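Local coordinates for maltose operon transcriptional repressor (Staphylococcus aureus subsp. aureus Mu50, PDB 3HCW), which probably represses transcription of the maltose operon as a LacI/GalR-type regulator whose C-terminal part is likely to bind an effector and mediate pairing of subunits, at the interface of chains A and B. Coordinates in Å, arbitrary orientation; residue numbers count along the deposited sequence, not the author numbering. Chains: chain A/B, Maltose operon transcriptional repressor.

Contact 1: the interface of chains A and B. Residues chain A 20, 23, 171, 202; chain B 231, 235.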
loop_
_atom_site.group_PDB
_atom_site.type_symbol
_atom_site.label_atom_id
_atom_site.label_comp_id
_atom_site.label_asym_id
_atom_site.label_seq_id
_atom_site.Cartn_x
_atom_site.Cartn_y
_atom_site.Cartn_z
ATOM N N PRO A 20 -2.698 -2.505 -8.327
ATOM C CA PRO A 20 -2.595 -1.113 -7.862
ATOM C C PRO A 20 -3.891 -0.488 -7.301
ATOM O O PRO A 20 -3.902 0.712 -7.020
ATOM C CB PRO A 20 -2.144 -0.349 -9.124
ATOM C CG PRO A 20 -1.944 -1.388 -10.201
ATOM C CD PRO A 20 -2.769 -2.558 -9.800
ATOM N N LEU A 23 -4.073 -2.358 -3.372
ATOM C CA LEU A 23 -2.865 -1.861 -2.697
ATOM C C LEU A 23 -2.864 -0.344 -2.649
ATOM O O LEU A 23 -1.963 0.258 -2.039
ATOM C CB LEU A 23 -1.594 -2.314 -3.419
ATOM C CG LEU A 23 -0.876 -3.657 -3.215
ATOM C CD1 LEU A 23 -1.788 -4.882 -3.297
ATOM C CD2 LEU A 23 0.242 -3.756 -4.249
ATOM N N ASN A 171 -1.316 3.056 -16.936
ATOM C CA ASN A 171 -0.176 2.816 -16.032
ATOM C C ASN A 171 1.013 2.003 -16.594
ATOM O O ASN A 171 1.955 1.701 -15.855
ATOM C CB ASN A 171 -0.672 2.167 -14.727
ATOM C CG ASN A 171 -1.309 0.783 -14.947
ATOM O OD1 ASN A 171 -1.521 0.342 -16.085
ATOM N ND2 ASN A 171 -1.621 0.097 -13.842
ATOM N N MET A 202 -0.592 6.597 -6.941
ATOM C CA MET A 202 -0.194 5.308 -7.527
ATOM C C MET A 202 0.283 5.481 -8.968
ATOM O O MET A 202 1.335 4.958 -9.343
ATOM C CB MET A 202 -1.343 4.288 -7.426
ATOM C CG MET A 202 -0.898 2.817 -7.434
ATOM S SD MET A 202 0.444 2.374 -6.283
ATOM C CE MET A 202 -0.271 2.845 -4.714
ATOM N N TYR B 231 4.168 -4.027 -6.490
ATOM C CA TYR B 231 4.142 -2.866 -7.378
ATOM C C TYR B 231 5.110 -1.803 -6.870
ATOM O O TYR B 231 5.741 -1.119 -7.658
ATOM C CB TYR B 231 2.717 -2.313 -7.491
ATOM C CG TYR B 231 2.367 -1.713 -8.839
ATOM C CD1 TYR B 231 2.581 -2.421 -10.026
ATOM C CD2 TYR B 231 1.787 -0.447 -8.925
ATOM C CE1 TYR B 231 2.254 -1.868 -11.269
ATOM C CE2 TYR B 231 1.457 0.114 -10.157
ATOM C CZ TYR B 231 1.691 -0.601 -11.324
ATOM O OH TYR B 231 1.360 -0.042 -12.543
ATOM N N ILE B 235 7.702 -0.441 -9.659
ATOM C CA ILE B 235 7.713 0.948 -10.104
ATOM C C ILE B 235 8.476 1.883 -9.173
ATOM O O ILE B 235 8.178 3.083 -9.117
ATOM C CB ILE B 235 6.287 1.497 -10.401
ATOM C CG1 ILE B 235 5.376 1.371 -9.164
ATOM C CG2 ILE B 235 5.721 0.819 -11.661
ATOM C CD1 ILE B 235 4.238 2.321 -9.123
#

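Contact 2: the interface of chains A and B. Residues chain A 208-209, 212, 216-218, 237-238; chain B 212, 237-238.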
loop_
_atom_site.group_PDB
_atom_site.type_symbol
_atom_site.label_atom_id
_atom_site.label_comp_id
_atom_site.label_asym_id
_atom_site.label_seq_id
_atom_site.Cartn_x
_atom_site.Cartn_y
_atom_site.Cartn_z
ATOM N N LEU A 208 7.395 8.966 -11.647
ATOM C CA LEU A 208 8.701 9.250 -11.034
ATOM C C LEU A 208 9.746 8.226 -11.461
ATOM O O LEU A 208 10.910 8.567 -11.646
ATOM C CB LEU A 208 8.600 9.299 -9.497
ATOM C CG LEU A 208 7.590 10.292 -8.908
ATOM C CD1 LEU A 208 7.405 10.111 -7.409
ATOM C CD2 LEU A 208 7.934 11.722 -9.245
ATOM N N SER A 209 9.303 6.981 -11.646
ATOM C CA SER A 209 10.168 5.881 -12.059
ATOM C C SER A 209 10.693 6.103 -13.469
ATOM O O SER A 209 11.880 5.896 -13.731
ATOM C CB SER A 209 9.411 4.560 -11.969
ATOM O OG SER A 209 10.290 3.464 -12.171
ATOM N N TYR A 212 13.079 9.032 -13.423
ATOM C CA TYR A 212 14.381 8.553 -12.953
ATOM C C TYR A 212 15.163 7.935 -14.109
ATOM O O TYR A 212 16.350 8.252 -14.311
ATOM C CB TYR A 212 14.209 7.530 -11.822
ATOM C CG TYR A 212 15.487 7.210 -11.078
ATOM C CD1 TYR A 212 15.851 7.934 -9.942
ATOM C CD2 TYR A 212 16.336 6.179 -11.502
ATOM C CE1 TYR A 212 17.028 7.646 -9.244
ATOM C CE2 TYR A 212 17.524 5.898 -10.819
ATOM C CZ TYR A 212 17.854 6.629 -9.683
ATOM O OH TYR A 212 19.016 6.347 -8.991
ATOM N N ILE A 216 15.599 12.881 -15.569
ATOM C CA ILE A 216 14.887 14.147 -15.418
ATOM C C ILE A 216 14.708 14.399 -13.913
ATOM O O ILE A 216 13.831 13.808 -13.273
ATOM C CB ILE A 216 13.532 14.108 -16.146
ATOM C CG1 ILE A 216 13.735 13.774 -17.625
ATOM C CG2 ILE A 216 12.808 15.432 -15.990
ATOM C CD1 ILE A 216 12.459 13.459 -18.373
ATOM N N GLU A 217 15.570 15.252 -13.355
ATOM C CA GLU A 217 15.689 15.381 -11.899
ATOM C C GLU A 217 14.757 16.401 -11.258
ATOM O O GLU A 217 14.459 17.443 -11.824
ATOM C CB GLU A 217 17.149 15.567 -11.457
ATOM C CG GLU A 217 17.887 16.768 -12.010
ATOM C CD GLU A 217 19.372 16.484 -12.260
ATOM O OE1 GLU A 217 20.042 15.926 -11.361
ATOM O OE2 GLU A 217 19.864 16.821 -13.363
ATOM N N ILE A 218 14.311 16.066 -10.056
ATOM C CA ILE A 218 13.230 16.758 -9.372
ATOM C C ILE A 218 13.779 17.247 -8.047
ATOM O O ILE A 218 14.425 16.474 -7.343
ATOM C CB ILE A 218 12.055 15.782 -9.107
ATOM C CG1 ILE A 218 11.678 15.039 -10.388
ATOM C CG2 ILE A 218 10.836 16.505 -8.508
ATOM C CD1 ILE A 218 10.799 13.818 -10.176
ATOM N N SER A 237 10.803 9.178 -4.278
ATOM C CA SER A 237 12.063 9.741 -4.723
ATOM C C SER A 237 11.785 10.836 -5.759
ATOM O O SER A 237 11.496 10.519 -6.919
ATOM C CB SER A 237 12.955 8.649 -5.342
ATOM O OG SER A 237 13.286 7.641 -4.384
ATOM N N PRO A 238 11.831 12.127 -5.343
ATOM C CA PRO A 238 11.988 12.697 -3.990
ATOM C C PRO A 238 10.640 12.787 -3.251
ATOM O O PRO A 238 9.602 12.590 -3.883
ATOM C CB PRO A 238 12.499 14.111 -4.282
ATOM C CG PRO A 238 11.788 14.485 -5.541
ATOM C CD PRO A 238 11.715 13.189 -6.361
ATOM N N TYR B 212 18.327 9.179 -3.584
ATOM C CA TYR B 212 17.924 10.212 -4.548
ATOM C C TYR B 212 18.374 11.604 -4.073
ATOM O O TYR B 212 18.956 12.372 -4.841
ATOM C CB TYR B 212 16.399 10.194 -4.766
ATOM C CG TYR B 212 15.933 11.041 -5.935
ATOM C CD1 TYR B 212 15.663 10.448 -7.177
ATOM C CD2 TYR B 212 15.743 12.423 -5.807
ATOM C CE1 TYR B 212 15.224 11.198 -8.265
ATOM C CE2 TYR B 212 15.318 13.200 -6.906
ATOM C CZ TYR B 212 15.057 12.563 -8.128
ATOM O OH TYR B 212 14.653 13.269 -9.219
ATOM N N SER B 237 12.102 3.847 -7.918
ATOM C CA SER B 237 13.047 4.694 -8.641
ATOM C C SER B 237 14.505 4.293 -8.324
ATOM O O SER B 237 15.085 4.793 -7.348
ATOM C CB SER B 237 12.822 6.175 -8.279
ATOM O OG SER B 237 11.713 6.755 -8.957
ATOM N N PRO B 238 15.112 3.398 -9.141
ATOM C CA PRO B 238 14.625 2.671 -10.329
ATOM C C PRO B 238 13.961 1.327 -9.945
ATOM O O PRO B 238 14.028 0.925 -8.777
ATOM C CB PRO B 238 15.923 2.425 -11.107
ATOM C CG PRO B 238 16.907 2.127 -10.013
ATOM C CD PRO B 238 16.523 3.057 -8.860
HETATM O O HOH W 1 13.822 11.875 -11.401
#

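Contact 1: the interface of chains A and B
The short helix 231-234 of chain B and the loop residue just after it pack against chain A where helix 19-22, the loop that follows it, the loop between strand 163-169 and helix 173-187, and the start of helix 201-213 come together, with B:Tyr231 touching A:Pro20, A:Asn171 and A:Met202. The fold is the periplasmic-binding-protein-like core of LacI/GalR repressors, a family that commonly pairs through this part of the chain. B:Tyr231 is the centre of the patch: 78 Å² of its surface is hidden by the partner. Its first torsion (chi1 -147°) lies some 33° from anti to the backbone N, and the ring projects from the helix toward chain A. A:Pro20, although poorly ordered, lies across one face of the phenol ring, with CG 3.7 Å from B:Tyr231 CE2 and displaced from the ring centre toward the rim, in a CH-pi contact. The opposite face is backed from within chain B by CG1 of B:Ile235, about 4.0 Å above the ring plane, so that the ring is flanked on its two faces by proline and isoleucine, both toward the rim. A:Met202, bent at both chi2 and chi3, turns its thioether toward this ring, and SD meets B:Tyr231 CD2 at 4.1 Å while the terminal methyl CE points away. Beyond the ring tip, the amide of A:Asn171 is tilted 49° from the phenol plane. Its CG stands between the backbone N and the carbonyl carbon (chi1 63°), which brings the amide over to the tyrosine hydroxyl; ND2 is 3.3 Å from B:Tyr231 OH, a polar approach without a hydrogen bond. The remaining touches are lighter. The tip methyl CD1 of B:Ile235 rests 3.9 Å from the backbone O of A:Met202 in the first turn of helix 201-213, and A:Leu23 CD2 faces B:Tyr231 CB at 4.3 Å near the base of the tyrosine.

Contact 2: the interface of chains A and B
The phenol oxygen of B:Tyr212 is gripped from two directions: the backbone N of A:Ile218 donates to OH at 2.9 Å (146° at H), and water 1 lies 2.7 Å from the same OH, in the plane of the ring. That water also sits 2.7 Å from the carbonyl O of A:Ile216, so the loop after helix 201-213 in chain A binds the hydroxyl both directly and through solvent. The carbonyl O of A:Ile218 comes to the ring edge in plane, 3.4 Å from B:Tyr212 CE2. With CG anti to the backbone N (chi1 -169°), B:Tyr212 reaches from the last turn of its helix over to chain A, and 130 Å² of its surface is buried there. One face of its ring lies against the peptide unit linking A:Ser237 to A:Pro238, which is cis; the carbonyl carbon of A:Ser237 stands over the ring centre and the proline N toward the rim. A:Pro238 CD packs 3.6 Å from B:Tyr212 CE2. The ring-face packing recurs around A:Tyr212, one face of which is covered by B:Ser237 and the cis proline B:Pro238. The two tyrosines run past each other in opposite directions and touch edge to edge instead of stacking, CD1 of A:Tyr212 lying 3.7 Å from CE1 of B:Tyr212. This reciprocal packing of rings probably contributes to pairing of the two chains in this protein. B:Ser237 OG adds a weak hydrogen bond to the helical carbonyl O of A:Leu208, and the two serine CB atoms, A:Ser237 and B:Ser237, meet at 3.8 Å.

About 16 Å separates the centres of contact 1 and contact 2, which share no residue but draw on the same elements. Helix 201-213 of chain A enters contact 1 near its start and contact 2 farther along, while in chain B the segment from helix 231-234 to the cis proline runs from contact 1 into contact 2. The two patches are thus linked through shared elements. Contact 1 is mainly apolar, whereas contact 2 adds hydrogen bonds and a bridging water. Two-fold symmetry repeats each with the chains exchanged, consistent with the dimer common in this family, though the structure alone does not show how the pair behaves in solution.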